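PDB 3TZ1: troponin C from Chlamys nipponensis akazara, which binds calcium as the sensor subunit of troponin in striated muscle, lifting the inhibition that troponin exerts on actin filaments; this chain is its C-terminal domain. Local coordinates for residues E51-G56 / Y62-C67; I24-L29 / N47-T52. All blocks are in the same frame, centred on the assembly; numbering follows the deposited sequence.

How the contacts relate
Contact 1 joins the two ends of the second EF-hand of this domain around its calcium ion, whereas contact 2 joins the helix entering that hand to strand 24-25 and the start of the exiting helix 26-36 of the first hand. Their centres lie 8 Å apart, and helix 42-52 serves both: E51 and T52 belong to each. D53 carries the link onward, since its OD1 binds the calcium while its OD2 lies 3.8 Å from V26 CG2. A second touch runs through F65 CD1 and I24 CD1, 3.9 Å apart, beside the paired strands 24-25 and 59-60. The bound peptide packs on side chains of both contacts, among them T52, F65 and L29.

Contact 1 of 2, residues E51-G56 / Y62-C67; sequences ETDTDG and YEEFKC. With CA (calcium ion), chain C.
E64 OE2 meets three partners: the calcium ion at 2.6 Å, the backbone N-H of T54, with N and OE2 3.1 Å apart, and, weakly, T54 OG1. The hydrogen bond from the T54 backbone is bent, 140° at the hydrogen, and the N-H comes from above the carboxylate, 64° out of its plane. The T54 side chain slides past that of E64 in the opposite direction. E64 OE1 is the second metal-bound oxygen of this bidentate carboxylate and also accepts a hydrogen bond from the backbone N-H of D61. With CG anti to the carbonyl carbon (chi1 -67°) and the chain extended beyond it, E64 spans the gap from helix 62-70 to the ion.

D53 and D55 each bind the calcium through OD1 alone, both at 2.3 Å. D53 lies alongside E64, and its OD2 accepts a hydrogen bond from the backbone N-H of G58; D55 crosses E64 at about a right angle. The acidic oxygens crowd together, D53 OD1 and D55 OD1 being 3.0 Å apart, because the shared cation probably offsets their charge. Water 2 fills another coordination position and donates to D55 OD2, while water 1 bridges T52 O and E64 O, tying the end of helix 42-52 to helix 62-70. S57 OG and T59 O complete the coordination, giving the seven-ligand calcium site of an EF-hand, in which the last, bidentate glutamate ties the exiting helix to the loop through the ion.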
loop_
_atom_site.group_PDB
_atom_site.type_symbol
_atom_site.label_atom_id
_atom_site.label_comp_id
_atom_site.label_asym_id
_atom_site.label_seq_id
_atom_site.Cartn_x
_atom_site.Cartn_y
_atom_site.Cartn_z
ATOM N N GLU A 51 -4.700 -5.793 6.079
ATOM C CA GLU A 51 -4.108 -4.847 7.024
ATOM C C GLU A 51 -4.252 -3.415 6.517
ATOM O O GLU A 51 -4.343 -2.464 7.297
ATOM C CB GLU A 51 -2.624 -5.185 7.232
ATOM C CG GLU A 51 -1.759 -4.033 7.736
ATOM C CD GLU A 51 -1.783 -3.882 9.248
ATOM O OE1 GLU A 51 -2.550 -4.614 9.914
ATOM O OE2 GLU A 51 -1.027 -3.027 9.764
ATOM N N THR A 52 -4.279 -3.274 5.203
ATOM C CA THR A 52 -4.359 -1.969 4.556
ATOM C C THR A 52 -5.807 -1.548 4.346
ATOM O O THR A 52 -6.225 -0.460 4.753
ATOM C CB THR A 52 -3.618 -1.936 3.218
ATOM O OG1 THR A 52 -2.324 -2.531 3.368
ATOM C CG2 THR A 52 -3.458 -0.497 2.750
ATOM N N ASP A 53 -6.551 -2.393 3.637
ATOM C CA ASP A 53 -7.936 -2.100 3.349
ATOM C C ASP A 53 -8.703 -2.687 4.522
ATOM O O ASP A 53 -9.056 -3.874 4.549
ATOM C CB ASP A 53 -8.295 -2.817 2.041
ATOM C CG ASP A 53 -9.782 -2.846 1.771
ATOM O OD1 ASP A 53 -10.472 -1.937 2.252
ATOM O OD2 ASP A 53 -10.260 -3.775 1.076
ATOM N N THR A 54 -9.043 -1.819 5.463
ATOM C CA THR A 54 -9.491 -2.308 6.762
ATOM C C THR A 54 -10.986 -2.593 6.807
ATOM O O THR A 54 -11.469 -3.327 7.682
ATOM C CB THR A 54 -9.054 -1.358 7.904
ATOM O OG1 THR A 54 -9.369 -0.005 7.553
ATOM C CG2 THR A 54 -7.547 -1.463 8.130
ATOM N N ASP A 55 -11.729 -2.033 5.860
ATOM C CA ASP A 55 -13.162 -2.310 5.810
ATOM C C ASP A 55 -13.548 -3.393 4.797
ATOM O O ASP A 55 -14.727 -3.706 4.633
ATOM C CB ASP A 55 -14.001 -1.030 5.661
ATOM C CG ASP A 55 -13.586 -0.187 4.476
ATOM O OD1 ASP A 55 -12.933 -0.734 3.577
ATOM O OD2 ASP A 55 -13.910 1.020 4.443
ATOM N N GLY A 56 -12.550 -3.974 4.135
ATOM C CA GLY A 56 -12.788 -5.010 3.144
ATOM C C GLY A 56 -13.609 -4.524 1.963
ATOM O O GLY A 56 -14.385 -5.277 1.379
ATOM N N TYR A 62 -7.979 7.338 1.325
ATOM C CA TYR A 62 -6.794 8.073 1.775
ATOM C C TYR A 62 -6.567 7.921 3.276
ATOM O O TYR A 62 -5.429 7.873 3.744
ATOM C CB TYR A 62 -6.859 9.556 1.393
ATOM C CG TYR A 62 -5.635 10.333 1.831
ATOM C CD1 TYR A 62 -5.700 11.225 2.897
ATOM C CD2 TYR A 62 -4.418 10.171 1.188
ATOM C CE1 TYR A 62 -4.583 11.935 3.304
ATOM C CE2 TYR A 62 -3.292 10.872 1.592
ATOM C CZ TYR A 62 -3.387 11.757 2.646
ATOM O OH TYR A 62 -2.273 12.457 3.050
ATOM N N GLU A 63 -7.652 7.830 4.033
ATOM C CA GLU A 63 -7.522 7.659 5.470
ATOM C C GLU A 63 -6.877 6.315 5.799
ATOM O O GLU A 63 -6.030 6.224 6.685
ATOM C CB GLU A 63 -8.879 7.793 6.157
ATOM C CG GLU A 63 -8.808 7.716 7.659
ATOM C CD GLU A 63 -10.167 7.872 8.304
ATOM O OE1 GLU A 63 -10.717 8.994 8.267
ATOM O OE2 GLU A 63 -10.688 6.868 8.836
ATOM N N GLU A 64 -7.272 5.273 5.079
ATOM C CA GLU A 64 -6.672 3.954 5.273
ATOM C C GLU A 64 -5.206 3.988 4.878
ATOM O O GLU A 64 -4.348 3.390 5.528
ATOM C CB GLU A 64 -7.408 2.899 4.452
ATOM C CG GLU A 64 -8.822 2.648 4.917
ATOM C CD GLU A 64 -9.553 1.714 4.004
ATOM O OE1 GLU A 64 -9.324 1.792 2.774
ATOM O OE2 GLU A 64 -10.330 0.882 4.513
ATOM N N PHE A 65 -4.924 4.705 3.801
ATOM C CA PHE A 65 -3.567 4.802 3.298
ATOM C C PHE A 65 -2.689 5.509 4.331
ATOM O O PHE A 65 -1.575 5.075 4.617
ATOM C CB PHE A 65 -3.569 5.559 1.970
ATOM C CG PHE A 65 -2.256 5.520 1.247
ATOM C CD1 PHE A 65 -1.715 4.317 0.838
ATOM C CD2 PHE A 65 -1.572 6.702 0.956
ATOM C CE1 PHE A 65 -0.493 4.282 0.154
ATOM C CE2 PHE A 65 -0.357 6.673 0.284
ATOM C CZ PHE A 65 0.177 5.461 -0.123
ATOM N N LYS A 66 -3.213 6.588 4.910
ATOM C CA LYS A 66 -2.463 7.367 5.888
ATOM C C LYS A 66 -2.199 6.562 7.152
ATOM O O LYS A 66 -1.099 6.603 7.716
ATOM C CB LYS A 66 -3.204 8.669 6.220
ATOM C CG LYS A 66 -2.455 9.562 7.181
ATOM C CD LYS A 66 -3.087 10.939 7.293
ATOM C CE LYS A 66 -2.247 11.829 8.201
ATOM N NZ LYS A 66 -2.813 13.200 8.342
ATOM N N CYS A 67 -3.211 5.825 7.588
ATOM C CA CYS A 67 -3.093 4.972 8.766
ATOM C C CYS A 67 -1.938 3.995 8.609
ATOM O O CYS A 67 -1.158 3.791 9.534
ATOM C CB CYS A 67 -4.392 4.204 9.005
ATOM S SG CYS A 67 -5.700 5.187 9.779
HETATM CA CA CA C . -11.316 0.243 2.213
HETATM O O HOH W 1 -4.888 1.106 6.815
HETATM O O HOH W 2 -12.570 2.546 2.030
#

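Contact 2 of 2, residues I24-L29 / N47-T52; sequences IKVDVL and NMIAET
In this pair of EF-hands, the start of helix 26-36, the exiting helix of the first hand, packs against the last turns of helix 42-52, which enters the calcium-binding second hand. The crossing is apolar and buried, with no hydrogen bond between the two segments. V26 and I49 cross obliquely: CG1 of V26 meets CG2 of I49 at 3.4 Å, closer than usual for two methyl carbons, and lies 3.7 Å from I49 CD1. V26 CG2 also reaches I49 CG2, at 3.7 Å, so both V26 methyls bear on that gamma methyl. With chi1 at -70°, CG2 of I49 lies anti to the backbone N and faces V26, and the extended chi2 of 176° carries CD1 to the same V26 CG1. L29 CB approaches I49 CG1 more loosely, at 4.4 Å.

L29 and T52 reach toward each other tip to tip. The CD2 methyl of L29 sits 3.6 Å from T52 OG1 and 3.8 Å from T52 CG2, touching both branches of the threonine. The hydroxyl is turned back to its own helix, where OG1 donates to M48 O at 2.9 Å, the angle at the carbonyl oxygen being 155°. Replacing T52 by an alanine takes away OG1 and CG2, which would probably leave M48 O without its hydroxyl donor and open a gap beside L29 CD2. The bound peptide also packs on L29 and T52, while backbone hydrogen bonds of I24 with V60, in the antiparallel strand 59-60, and of V26 with G58, in the calcium-binding loop, tie segment 24-29 to the second hand. Because the one hydroxyl at this interface is spent within its own helix, the direct contact rests on apolar van der Waals packing.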
loop_
_atom_site.group_PDB
_atom_site.type_symbol
_atom_site.label_atom_id
_atom_site.label_comp_id
_atom_site.label_asym_id
_atom_site.label_seq_id
_atom_site.Cartn_x
_atom_site.Cartn_y
_atom_site.Cartn_z
ATOM N N ILE A 24 -7.184 3.620 -3.958
ATOM C CA ILE A 24 -6.284 2.666 -4.589
ATOM C C ILE A 24 -6.991 1.311 -4.575
ATOM O O ILE A 24 -7.356 0.823 -3.520
ATOM C CB ILE A 24 -4.954 2.570 -3.817
ATOM C CG1 ILE A 24 -4.305 3.956 -3.707
ATOM C CG2 ILE A 24 -4.005 1.588 -4.503
ATOM C CD1 ILE A 24 -3.117 4.003 -2.762
ATOM N N LYS A 25 -7.214 0.719 -5.746
ATOM C CA LYS A 25 -7.846 -0.591 -5.810
ATOM C C LYS A 25 -6.902 -1.627 -5.212
ATOM O O LYS A 25 -5.684 -1.519 -5.342
ATOM C CB LYS A 25 -8.195 -0.959 -7.254
ATOM C CG LYS A 25 -9.291 -0.101 -7.870
ATOM C CD LYS A 25 -9.345 -0.284 -9.379
ATOM C CE LYS A 25 -9.947 -1.632 -9.779
ATOM N NZ LYS A 25 -11.431 -1.679 -9.612
ATOM N N VAL A 26 -7.462 -2.629 -4.551
ATOM C CA VAL A 26 -6.638 -3.637 -3.902
ATOM C C VAL A 26 -5.793 -4.435 -4.910
ATOM O O VAL A 26 -4.729 -4.950 -4.565
ATOM C CB VAL A 26 -7.496 -4.544 -2.988
ATOM C CG1 VAL A 26 -6.919 -5.942 -2.904
ATOM C CG2 VAL A 26 -7.627 -3.898 -1.612
ATOM N N ASP A 27 -6.251 -4.507 -6.158
ATOM C CA ASP A 27 -5.481 -5.161 -7.215
ATOM C C ASP A 27 -4.083 -4.562 -7.362
ATOM O O ASP A 27 -3.140 -5.256 -7.746
ATOM C CB ASP A 27 -6.204 -5.053 -8.563
ATOM C CG ASP A 27 -7.494 -5.845 -8.601
ATOM O OD1 ASP A 27 -7.755 -6.615 -7.648
ATOM O OD2 ASP A 27 -8.239 -5.703 -9.598
ATOM N N VAL A 28 -3.963 -3.261 -7.104
ATOM C CA VAL A 28 -2.681 -2.567 -7.228
ATOM C C VAL A 28 -1.745 -3.051 -6.134
ATOM O O VAL A 28 -0.579 -3.354 -6.377
ATOM C CB VAL A 28 -2.856 -1.032 -7.120
ATOM C CG1 VAL A 28 -1.507 -0.335 -7.052
ATOM C CG2 VAL A 28 -3.682 -0.502 -8.281
ATOM N N LEU A 29 -2.268 -3.127 -4.916
ATOM C CA LEU A 29 -1.521 -3.683 -3.797
ATOM C C LEU A 29 -1.115 -5.129 -4.036
ATOM O O LEU A 29 0.013 -5.517 -3.745
ATOM C CB LEU A 29 -2.374 -3.617 -2.535
ATOM C CG LEU A 29 -1.772 -2.887 -1.344
ATOM C CD1 LEU A 29 -1.332 -1.490 -1.754
ATOM C CD2 LEU A 29 -2.815 -2.845 -0.227
ATOM N N ASN A 47 -3.169 -11.152 3.769
ATOM C CA ASN A 47 -3.115 -10.567 5.105
ATOM C C ASN A 47 -2.647 -9.117 5.067
ATOM O O ASN A 47 -3.181 -8.259 5.774
ATOM C CB ASN A 47 -2.199 -11.391 6.012
ATOM C CG ASN A 47 -2.305 -10.983 7.469
ATOM O OD1 ASN A 47 -3.398 -10.711 7.974
ATOM N ND2 ASN A 47 -1.165 -10.934 8.153
ATOM N N MET A 48 -1.651 -8.845 4.227
ATOM C CA MET A 48 -1.119 -7.493 4.092
ATOM C C MET A 48 -2.138 -6.581 3.416
ATOM O O MET A 48 -2.268 -5.406 3.765
ATOM C CB MET A 48 0.210 -7.515 3.336
ATOM C CG MET A 48 1.318 -8.244 4.097
ATOM S SD MET A 48 2.720 -8.800 3.103
ATOM C CE MET A 48 3.640 -7.277 2.899
ATOM N N ILE A 49 -2.876 -7.132 2.457
ATOM C CA ILE A 49 -4.004 -6.417 1.873
ATOM C C ILE A 49 -5.053 -6.072 2.938
ATOM O O ILE A 49 -5.500 -4.929 3.048
ATOM C CB ILE A 49 -4.656 -7.227 0.737
ATOM C CG1 ILE A 49 -3.717 -7.292 -0.473
ATOM C CG2 ILE A 49 -5.971 -6.592 0.329
ATOM C CD1 ILE A 49 -4.251 -8.152 -1.597
ATOM N N ALA A 50 -5.433 -7.063 3.742
ATOM C CA ALA A 50 -6.444 -6.848 4.764
ATOM C C ALA A 50 -5.998 -5.819 5.803
ATOM O O ALA A 50 -6.819 -5.074 6.345
ATOM C CB ALA A 50 -6.790 -8.172 5.439
ATOM N N GLU A 51 -4.700 -5.793 6.079
ATOM C CA GLU A 51 -4.108 -4.847 7.024
ATOM C C GLU A 51 -4.252 -3.415 6.517
ATOM O O GLU A 51 -4.343 -2.464 7.297
ATOM C CB GLU A 51 -2.624 -5.185 7.232
ATOM C CG GLU A 51 -1.759 -4.033 7.736
ATOM C CD GLU A 51 -1.783 -3.882 9.248
ATOM O OE1 GLU A 51 -2.550 -4.614 9.914
ATOM O OE2 GLU A 51 -1.027 -3.027 9.764
ATOM N N THR A 52 -4.279 -3.274 5.203
ATOM C CA THR A 52 -4.359 -1.969 4.556
ATOM C C THR A 52 -5.807 -1.548 4.346
ATOM O O THR A 52 -6.225 -0.460 4.753
ATOM C CB THR A 52 -3.618 -1.936 3.218
ATOM O OG1 THR A 52 -2.324 -2.531 3.368
ATOM C CG2 THR A 52 -3.458 -0.497 2.750
#